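Local coordinates for protein phosphoribosylaminoimidazole-succinocarboxamide synthase (Thermotoga maritima, PDB 1KUT) that catalyses the ATP-dependent joining of L-aspartate to the carboxylate of a phosphoribosyl aminoimidazole, a step of de novo purine biosynthesis that yields SAICAR, at residues Phe80-Val85 / Glu142-Ala147; Lys89-Phe94 / Thr191-Lys196; Val95-Gly100 / Glu112-Asp117. All blocks are in the same frame, centred on the assembly; numbering follows the deposited sequence.

Contact 1 (Phe80-Val85 / Glu142-Ala147)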
loop_
_atom_site.group_PDB
_atom_site.type_symbol
_atom_site.label_atom_id
_atom_site.label_comp_id
_atom_site.label_asym_id
_atom_site.label_seq_id
_atom_site.Cartn_x
_atom_site.Cartn_y
_atom_site.Cartn_z
ATOM N N PHE B 80 -1.657 8.744 15.790
ATOM C CA PHE B 80 -1.945 8.719 14.362
ATOM C C PHE B 80 -2.739 7.427 14.154
ATOM O O PHE B 80 -2.409 6.397 14.744
ATOM C CB PHE B 80 -0.669 8.635 13.524
ATOM C CG PHE B 80 0.134 9.910 13.483
ATOM C CD1 PHE B 80 0.991 10.246 14.516
ATOM C CD2 PHE B 80 0.060 10.756 12.378
ATOM C CE1 PHE B 80 1.768 11.406 14.444
ATOM C CE2 PHE B 80 0.836 11.914 12.305
ATOM C CZ PHE B 80 1.687 12.233 13.339
ATOM N N PRO B 81 -3.801 7.466 13.327
ATOM C CA PRO B 81 -4.606 6.259 13.081
ATOM C C PRO B 81 -3.772 5.371 12.162
ATOM O O PRO B 81 -4.176 5.044 11.040
ATOM C CB PRO B 81 -5.841 6.816 12.384
ATOM C CG PRO B 81 -5.258 7.938 11.549
ATOM C CD PRO B 81 -4.279 8.604 12.514
ATOM N N LEU B 82 -2.611 4.961 12.656
ATOM C CA LEU B 82 -1.694 4.200 11.832
ATOM C C LEU B 82 -0.960 3.078 12.548
ATOM O O LEU B 82 -0.733 3.135 13.755
ATOM C CB LEU B 82 -0.677 5.190 11.262
ATOM C CG LEU B 82 -0.526 5.479 9.774
ATOM C CD1 LEU B 82 -1.877 5.532 9.047
ATOM C CD2 LEU B 82 0.233 6.792 9.667
ATOM N N GLU B 83 -0.600 2.055 11.784
ATOM C CA GLU B 83 0.161 0.919 12.277
ATOM C C GLU B 83 1.364 0.882 11.337
ATOM O O GLU B 83 1.210 0.712 10.142
ATOM C CB GLU B 83 -0.655 -0.369 12.178
ATOM C CG GLU B 83 -1.731 -0.476 13.243
ATOM C CD GLU B 83 -2.401 -1.848 13.286
ATOM O OE1 GLU B 83 -1.705 -2.869 13.084
ATOM O OE2 GLU B 83 -3.626 -1.911 13.540
ATOM N N VAL B 84 2.558 1.091 11.876
ATOM C CA VAL B 84 3.767 1.109 11.069
ATOM C C VAL B 84 4.512 -0.202 11.304
ATOM O O VAL B 84 4.957 -0.486 12.420
ATOM C CB VAL B 84 4.694 2.290 11.463
ATOM C CG1 VAL B 84 5.806 2.437 10.422
ATOM C CG2 VAL B 84 3.891 3.576 11.607
ATOM N N VAL B 85 4.669 -0.981 10.241
ATOM C CA VAL B 85 5.323 -2.265 10.338
ATOM C C VAL B 85 6.691 -2.271 9.679
ATOM O O VAL B 85 6.859 -1.772 8.559
ATOM C CB VAL B 85 4.450 -3.347 9.671
ATOM C CG1 VAL B 85 5.131 -4.707 9.751
ATOM C CG2 VAL B 85 3.079 -3.383 10.339
ATOM N N GLU B 142 7.833 10.606 7.047
ATOM C CA GLU B 142 9.252 10.277 6.921
ATOM C C GLU B 142 9.926 10.153 8.287
ATOM O O GLU B 142 10.867 9.378 8.451
ATOM C CB GLU B 142 9.967 11.325 6.069
ATOM C CG GLU B 142 11.071 10.763 5.173
ATOM C CD GLU B 142 10.567 9.680 4.216
ATOM O OE1 GLU B 142 9.364 9.707 3.869
ATOM O OE2 GLU B 142 11.373 8.809 3.797
ATOM N N LYS B 143 9.457 10.917 9.263
ATOM C CA LYS B 143 10.007 10.830 10.613
ATOM C C LYS B 143 9.642 9.449 11.166
ATOM O O LYS B 143 10.507 8.711 11.653
ATOM C CB LYS B 143 9.404 11.910 11.514
ATOM C CG LYS B 143 10.027 13.288 11.322
ATOM C CD LYS B 143 9.445 14.327 12.267
ATOM C CE LYS B 143 10.270 15.609 12.217
ATOM N NZ LYS B 143 9.649 16.721 12.995
HETATM N N MSE B 144 8.357 9.110 11.075
HETATM C CA MSE B 144 7.858 7.825 11.551
HETATM C C MSE B 144 8.613 6.678 10.938
HETATM O O MSE B 144 8.854 5.685 11.603
HETATM C CB MSE B 144 6.366 7.667 11.250
HETATM C CG MSE B 144 5.522 8.492 12.146
HETATM SE SE MSE B 144 3.708 8.010 11.910
HETATM C CE MSE B 144 3.244 9.255 10.463
ATOM N N LYS B 145 8.969 6.798 9.665
ATOM C CA LYS B 145 9.738 5.745 9.014
ATOM C C LYS B 145 11.141 5.662 9.617
ATOM O O LYS B 145 11.629 4.572 9.911
ATOM C CB LYS B 145 9.858 6.015 7.516
ATOM C CG LYS B 145 8.928 5.181 6.647
ATOM C CD LYS B 145 9.109 5.507 5.158
ATOM C CE LYS B 145 10.542 5.260 4.682
ATOM N NZ LYS B 145 10.667 5.505 3.208
ATOM N N GLU B 146 11.788 6.814 9.799
ATOM C CA GLU B 146 13.149 6.864 10.352
ATOM C C GLU B 146 13.167 6.331 11.778
ATOM O O GLU B 146 14.066 5.590 12.178
ATOM C CB GLU B 146 13.690 8.306 10.352
ATOM C CG GLU B 146 13.651 9.023 8.997
ATOM C CD GLU B 146 14.134 10.485 9.079
ATOM O OE1 GLU B 146 15.360 10.708 9.279
ATOM O OE2 GLU B 146 13.284 11.408 8.949
ATOM N N ALA B 147 12.167 6.721 12.549
ATOM C CA ALA B 147 12.080 6.271 13.916
ATOM C C ALA B 147 11.877 4.752 13.919
ATOM O O ALA B 147 12.619 4.012 14.582
ATOM C CB ALA B 147 10.930 6.975 14.607
#
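Met-144, a selenomethionine in this crystal, reaches from its helix to three apolar residues of the 80-85 segment: Phe-80, just ahead of the regular strand, Leu-82 and Val-84. Its CG lies anti to the carbonyl carbon (chi1 -74°), the next bond runs straight on, and the chain then bends at chi3 (-89°), which turns the terminal methyl over the Phe-80 ring. CE stands 4.2 Å from the centroid of that ring, 19° off the normal, a CH-pi contact. The selenium lies over the same ring at 4.4 Å from its centroid, making a Met-aromatic contact in which both heavy atoms of the side-chain end share one face. This is helix-on-sheet packing: strand 78-87 belongs to the larger antiparallel sheet, which includes strands 105-115 and 164-175, and helix 138-160 lies against it, with Phe-80 also touching Leu-175 of strand 164-175. The same methyl serves Leu-82, whose side chain meets that of Met-144 at about a right angle, CD2 to CE 4.0 Å. Val-84 meets the selenium rather than the methyl, its CG2 4.4 Å from SE of Met-144. Val-84 also touches Ala-148, one turn on from Met-144 in the same helix.

Contact 2 (Lys89-Phe94 / Thr191-Lys196)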
loop_
_atom_site.group_PDB
_atom_site.type_symbol
_atom_site.label_atom_id
_atom_site.label_comp_id
_atom_site.label_asym_id
_atom_site.label_seq_id
_atom_site.Cartn_x
_atom_site.Cartn_y
_atom_site.Cartn_z
ATOM N N LYS B 89 12.501 -9.863 7.988
ATOM C CA LYS B 89 12.427 -11.165 7.350
ATOM C C LYS B 89 11.035 -11.363 6.790
ATOM O O LYS B 89 10.062 -10.828 7.324
ATOM C CB LYS B 89 12.736 -12.282 8.344
ATOM C CG LYS B 89 14.148 -12.241 8.929
ATOM C CD LYS B 89 14.474 -13.528 9.668
ATOM C CE LYS B 89 15.826 -13.447 10.382
ATOM N NZ LYS B 89 16.940 -13.012 9.492
ATOM N N LYS B 90 10.946 -12.132 5.712
ATOM C CA LYS B 90 9.671 -12.389 5.056
ATOM C C LYS B 90 8.778 -13.256 5.923
ATOM O O LYS B 90 9.136 -14.383 6.252
ATOM C CB LYS B 90 9.889 -13.100 3.716
ATOM C CG LYS B 90 10.740 -12.357 2.706
ATOM C CD LYS B 90 10.887 -13.205 1.441
ATOM C CE LYS B 90 11.827 -12.575 0.414
ATOM N NZ LYS B 90 12.169 -13.541 -0.690
ATOM N N ALA B 91 7.602 -12.744 6.269
ATOM C CA ALA B 91 6.672 -13.497 7.092
ATOM C C ALA B 91 5.266 -12.918 7.066
ATOM O O ALA B 91 5.061 -11.760 6.692
ATOM C CB ALA B 91 7.177 -13.540 8.504
ATOM N N GLY B 92 4.294 -13.740 7.455
ATOM C CA GLY B 92 2.906 -13.300 7.508
ATOM C C GLY B 92 2.223 -12.837 6.229
ATOM O O GLY B 92 2.255 -13.519 5.199
ATOM N N SER B 93 1.582 -11.674 6.309
ATOM C CA SER B 93 0.869 -11.106 5.181
ATOM C C SER B 93 1.848 -10.757 4.071
ATOM O O SER B 93 1.442 -10.496 2.929
ATOM C CB SER B 93 0.141 -9.841 5.612
ATOM O OG SER B 93 1.075 -8.804 5.873
ATOM N N PHE B 94 3.138 -10.740 4.397
ATOM C CA PHE B 94 4.119 -10.410 3.377
ATOM C C PHE B 94 4.304 -11.564 2.413
ATOM O O PHE B 94 4.464 -11.347 1.219
ATOM C CB PHE B 94 5.473 -10.041 3.981
ATOM C CG PHE B 94 6.468 -9.538 2.955
ATOM C CD1 PHE B 94 6.501 -8.192 2.601
ATOM C CD2 PHE B 94 7.330 -10.425 2.305
ATOM C CE1 PHE B 94 7.376 -7.741 1.617
ATOM C CE2 PHE B 94 8.208 -9.985 1.320
ATOM C CZ PHE B 94 8.234 -8.645 0.974
ATOM N N THR B 191 3.084 -7.555 19.364
ATOM C CA THR B 191 3.439 -6.637 18.278
ATOM C C THR B 191 4.676 -6.975 17.481
ATOM O O THR B 191 5.058 -6.228 16.571
ATOM C CB THR B 191 3.619 -5.179 18.806
ATOM O OG1 THR B 191 4.598 -5.164 19.852
ATOM C CG2 THR B 191 2.315 -4.638 19.359
ATOM N N PHE B 192 5.319 -8.083 17.820
ATOM C CA PHE B 192 6.504 -8.494 17.098
ATOM C C PHE B 192 6.636 -10.007 17.066
ATOM O O PHE B 192 6.043 -10.709 17.898
ATOM C CB PHE B 192 7.761 -7.837 17.698
ATOM C CG PHE B 192 8.082 -8.246 19.123
ATOM C CD1 PHE B 192 8.447 -9.560 19.436
ATOM C CD2 PHE B 192 8.135 -7.286 20.134
ATOM C CE1 PHE B 192 8.869 -9.910 20.724
ATOM C CE2 PHE B 192 8.559 -7.624 21.433
ATOM C CZ PHE B 192 8.929 -8.944 21.723
ATOM N N ARG B 193 7.394 -10.485 16.079
ATOM C CA ARG B 193 7.674 -11.902 15.855
ATOM C C ARG B 193 9.160 -12.071 16.140
ATOM O O ARG B 193 10.000 -11.515 15.426
ATOM C CB ARG B 193 7.417 -12.278 14.394
ATOM C CG ARG B 193 5.982 -12.143 13.904
ATOM C CD ARG B 193 5.958 -12.409 12.393
ATOM N NE ARG B 193 4.664 -12.822 11.850
ATOM C CZ ARG B 193 3.538 -12.124 11.959
ATOM N NH1 ARG B 193 3.524 -10.965 12.607
ATOM N NH2 ARG B 193 2.427 -12.576 11.393
ATOM N N LEU B 194 9.486 -12.832 17.177
ATOM C CA LEU B 194 10.878 -13.030 17.553
ATOM C C LEU B 194 11.182 -14.518 17.519
ATOM O O LEU B 194 10.417 -15.322 18.055
ATOM C CB LEU B 194 11.108 -12.477 18.955
ATOM C CG LEU B 194 12.541 -12.478 19.468
ATOM C CD1 LEU B 194 13.257 -11.231 18.971
ATOM C CD2 LEU B 194 12.527 -12.534 20.998
ATOM N N ARG B 195 12.297 -14.886 16.904
ATOM C CA ARG B 195 12.633 -16.294 16.801
ATOM C C ARG B 195 14.055 -16.657 17.187
ATOM O O ARG B 195 14.971 -15.842 17.096
ATOM C CB ARG B 195 12.366 -16.772 15.380
ATOM C CG ARG B 195 12.472 -18.270 15.200
ATOM C CD ARG B 195 11.762 -18.677 13.934
ATOM N NE ARG B 195 10.500 -17.948 13.806
ATOM C CZ ARG B 195 9.541 -17.927 14.732
ATOM N NH1 ARG B 195 9.695 -18.606 15.864
ATOM N NH2 ARG B 195 8.439 -17.208 14.529
ATOM N N LYS B 196 14.222 -17.905 17.607
ATOM C CA LYS B 196 15.518 -18.436 18.009
ATOM C C LYS B 196 16.521 -18.353 16.864
ATOM O O LYS B 196 16.189 -18.650 15.718
ATOM C CB LYS B 196 15.379 -19.895 18.444
ATOM C CG LYS B 196 16.374 -20.292 19.523
ATOM C CD LYS B 196 16.017 -19.633 20.858
ATOM C CE LYS B 196 17.098 -19.854 21.914
ATOM N NZ LYS B 196 18.367 -19.138 21.561
#
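Arg-193 stretches out from its strand toward the turn Ala-91 to Phe-94, and touches its first two residues with different parts of its length. CG lies anti to the carbonyl carbon (chi1 -64°), and the extended run from CG to NE carries the aliphatic part past the methyl of Ala-91 before the guanidinium arrives at the glycine. Ala-91 CB sits 4.2 Å from Arg-193 CD, a plain van der Waals touch. Farther out, NH2 of Arg-193 comes to 4.0 Å from Gly-92 CA; Ala-91 CB and Gly-92 CA both lie obliquely to the guanidinium. The positive phi of Gly-92 (61°) favours glycine. The charge of Arg-193 has a distant, weak ion-pair partner in Asp-168, while Ala-91 rests in addition on Trp-167 of strand 164-175. Just beyond the glycine the backbone closes up, Phe-94 N bonding to Ala-91 O at 3.2 Å. The result is a type II' beta-turn, Gly-92 at i+1, that leads into helix 93-98 and faces an arginine of strand 192-196, in the same sheet as strands 105-115 and 164-175. In SAICAR synthetases the equivalent conserved segments line the pocket for the phosphate of the ribotide substrate, and these probably do likewise.

Contact 3 (Val95-Gly100 / Glu112-Asp117); sequences VRRYGG and EFFIKD
Charge pairing dominates between Arg-97 and Glu-112, which meet end-on in a two-pronged salt bridge. NH1 of Arg-97 gives a hydrogen bond to OE2 of Glu-112 at 2.6 Å (171° at the hydrogen), and NH2 of Arg-97 gives another to OE1 of Glu-112 at 2.9 Å. Each oxygen offers its syn lone pair, and the guanidinium and carboxylate planes lie 15° apart, almost coplanar. Arg-97 bends at chi3 (-76°), and its NE is hydrogen-bonded to Ser-93 O one turn back, which helps fix the fork's rotation.

Rings take opposite faces of the guanidinium. Tyr-98 CE2 lies 3.5 Å above the plane of Arg-97 on one side, toward its rim, while CB of Arg-97 sits over the centre of the tyrosine ring. Phe-114 comes over the other face with CZ, 4.4 Å from NH2 of Arg-97, presenting its own edge. The Tyr-98 hydroxyl is hydrogen-bonded to the carbonyl O of Met-124 of the second subunit, which puts the end of the helix in the dimer interface.

A leucine in place of Arg-97 would probably leave buried Glu-112 without its forked partner. NE of Arg-87 also forms a salt bridge to OE1 of Glu-112; two cationic partners would be expected to favour an ionised carboxylate.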
loop_
_atom_site.group_PDB
_atom_site.type_symbol
_atom_site.label_atom_id
_atom_site.label_comp_id
_atom_site.label_asym_id
_atom_site.label_seq_id
_atom_site.Cartn_x
_atom_site.Cartn_y
_atom_site.Cartn_z
ATOM N N VAL B 95 4.303 -12.792 2.918
ATOM C CA VAL B 95 4.461 -13.934 2.027
ATOM C C VAL B 95 3.160 -14.191 1.270
ATOM O O VAL B 95 3.169 -14.605 0.112
ATOM C CB VAL B 95 4.896 -15.197 2.798
ATOM C CG1 VAL B 95 6.353 -15.054 3.234
ATOM C CG2 VAL B 95 4.007 -15.409 4.021
ATOM N N ARG B 96 2.034 -13.903 1.914
ATOM C CA ARG B 96 0.747 -14.105 1.267
ATOM C C ARG B 96 0.470 -13.089 0.155
ATOM O O ARG B 96 -0.392 -13.310 -0.694
ATOM C CB ARG B 96 -0.375 -14.054 2.309
ATOM C CG ARG B 96 -0.215 -15.099 3.422
ATOM C CD ARG B 96 -1.526 -15.332 4.144
ATOM N NE ARG B 96 -2.004 -14.137 4.833
ATOM C CZ ARG B 96 -1.547 -13.701 6.006
ATOM N NH1 ARG B 96 -0.588 -14.364 6.650
ATOM N NH2 ARG B 96 -2.053 -12.591 6.535
ATOM N N ARG B 97 1.197 -11.980 0.147
ATOM C CA ARG B 97 0.986 -10.960 -0.881
ATOM C C ARG B 97 2.022 -10.997 -1.999
ATOM O O ARG B 97 1.698 -10.782 -3.166
ATOM C CB ARG B 97 1.017 -9.558 -0.262
ATOM C CG ARG B 97 -0.205 -9.151 0.528
ATOM C CD ARG B 97 0.032 -7.793 1.165
ATOM N NE ARG B 97 0.921 -7.914 2.318
ATOM C CZ ARG B 97 1.770 -6.972 2.715
ATOM N NH1 ARG B 97 1.859 -5.823 2.045
ATOM N NH2 ARG B 97 2.518 -7.176 3.794
ATOM N N TYR B 98 3.267 -11.283 -1.634
ATOM C CA TYR B 98 4.355 -11.273 -2.595
ATOM C C TYR B 98 5.106 -12.586 -2.739
ATOM O O TYR B 98 6.086 -12.657 -3.485
ATOM C CB TYR B 98 5.338 -10.179 -2.184
ATOM C CG TYR B 98 4.654 -8.880 -1.848
ATOM C CD1 TYR B 98 3.846 -8.243 -2.788
ATOM C CD2 TYR B 98 4.788 -8.297 -0.588
ATOM C CE1 TYR B 98 3.182 -7.054 -2.488
ATOM C CE2 TYR B 98 4.126 -7.097 -0.270
ATOM C CZ TYR B 98 3.323 -6.482 -1.226
ATOM O OH TYR B 98 2.672 -5.292 -0.948
ATOM N N GLY B 99 4.668 -13.619 -2.026
ATOM C CA GLY B 99 5.360 -14.894 -2.102
ATOM C C GLY B 99 6.705 -14.840 -1.383
ATOM O O GLY B 99 6.974 -13.924 -0.597
ATOM N N GLY B 100 7.560 -15.823 -1.647
ATOM C CA GLY B 100 8.863 -15.846 -1.007
ATOM C C GLY B 100 8.965 -16.935 0.042
ATOM O O GLY B 100 8.015 -17.697 0.253
ATOM N N GLU B 112 6.189 -0.557 6.185
ATOM C CA GLU B 112 4.857 -0.518 5.579
ATOM C C GLU B 112 3.863 0.224 6.473
ATOM O O GLU B 112 3.872 0.054 7.696
ATOM C CB GLU B 112 4.293 -1.930 5.396
ATOM C CG GLU B 112 4.988 -2.824 4.395
ATOM C CD GLU B 112 4.172 -4.087 4.086
ATOM O OE1 GLU B 112 4.046 -4.982 4.959
ATOM O OE2 GLU B 112 3.642 -4.175 2.961
ATOM N N PHE B 113 2.983 1.020 5.874
ATOM C CA PHE B 113 1.969 1.709 6.661
ATOM C C PHE B 113 0.599 1.083 6.436
ATOM O O PHE B 113 0.252 0.661 5.337
ATOM C CB PHE B 113 1.890 3.195 6.316
ATOM C CG PHE B 113 3.063 3.996 6.785
ATOM C CD1 PHE B 113 4.254 4.007 6.060
ATOM C CD2 PHE B 113 2.980 4.757 7.957
ATOM C CE1 PHE B 113 5.345 4.768 6.494
ATOM C CE2 PHE B 113 4.069 5.521 8.395
ATOM C CZ PHE B 113 5.254 5.527 7.664
ATOM N N PHE B 114 -0.182 1.038 7.501
ATOM C CA PHE B 114 -1.529 0.497 7.461
ATOM C C PHE B 114 -2.445 1.434 8.231
ATOM O O PHE B 114 -2.164 1.806 9.372
ATOM C CB PHE B 114 -1.574 -0.870 8.130
ATOM C CG PHE B 114 -0.892 -1.941 7.355
ATOM C CD1 PHE B 114 -1.596 -2.690 6.414
ATOM C CD2 PHE B 114 0.462 -2.216 7.569
ATOM C CE1 PHE B 114 -0.966 -3.706 5.698
ATOM C CE2 PHE B 114 1.107 -3.232 6.853
ATOM C CZ PHE B 114 0.391 -3.982 5.918
ATOM N N ILE B 115 -3.535 1.831 7.603
ATOM C CA ILE B 115 -4.482 2.681 8.282
ATOM C C ILE B 115 -5.162 1.800 9.307
ATOM O O ILE B 115 -5.765 0.779 8.955
ATOM C CB ILE B 115 -5.533 3.223 7.311
ATOM C CG1 ILE B 115 -4.878 4.285 6.425
ATOM C CG2 ILE B 115 -6.752 3.789 8.090
ATOM C CD1 ILE B 115 -5.856 5.008 5.529
ATOM N N LYS B 116 -5.065 2.158 10.582
ATOM C CA LYS B 116 -5.737 1.318 11.556
ATOM C C LYS B 116 -7.239 1.622 11.460
ATOM O O LYS B 116 -7.709 2.720 11.776
ATOM C CB LYS B 116 -5.154 1.518 12.972
ATOM C CG LYS B 116 -5.624 2.707 13.761
ATOM C CD LYS B 116 -4.904 2.769 15.125
ATOM C CE LYS B 116 -5.174 1.548 16.039
ATOM N NZ LYS B 116 -4.456 0.289 15.655
ATOM N N ASP B 117 -7.973 0.634 10.962
ATOM C CA ASP B 117 -9.411 0.731 10.760
ATOM C C ASP B 117 -9.947 -0.697 10.710
ATOM O O ASP B 117 -10.041 -1.302 9.634
ATOM C CB ASP B 117 -9.692 1.452 9.435
ATOM C CG ASP B 117 -11.176 1.554 9.116
ATOM O OD1 ASP B 117 -11.513 2.210 8.106
ATOM O OD2 ASP B 117 -12.005 0.985 9.863
#

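Overall arrangement
The three contacts illustrate how one antiparallel sheet gathers separate elements. Contacts 1 and 3, centres about 15 Å apart, are joined through neighbouring strands 78-87 and 105-115: Val-85 O lies 2.7 Å from Glu-112 N and Glu-83 N 2.9 Å from Phe-114 O, both probable hydrogen bonds, and Lys-145 packs on Phe-113. Contacts 2 and 3 share helix 93-98, with centres about 12 Å apart. Contacts 1 and 2, about 18 Å between centres, are linked by chain continuity. Contacts 1 and 3 also meet the second subunit, Lys-145 pairing with Asp-128 and Tyr-98 reaching Met-124 of that chain. By family resemblance, contact 2 probably lies at the pocket for the substrate phosphate.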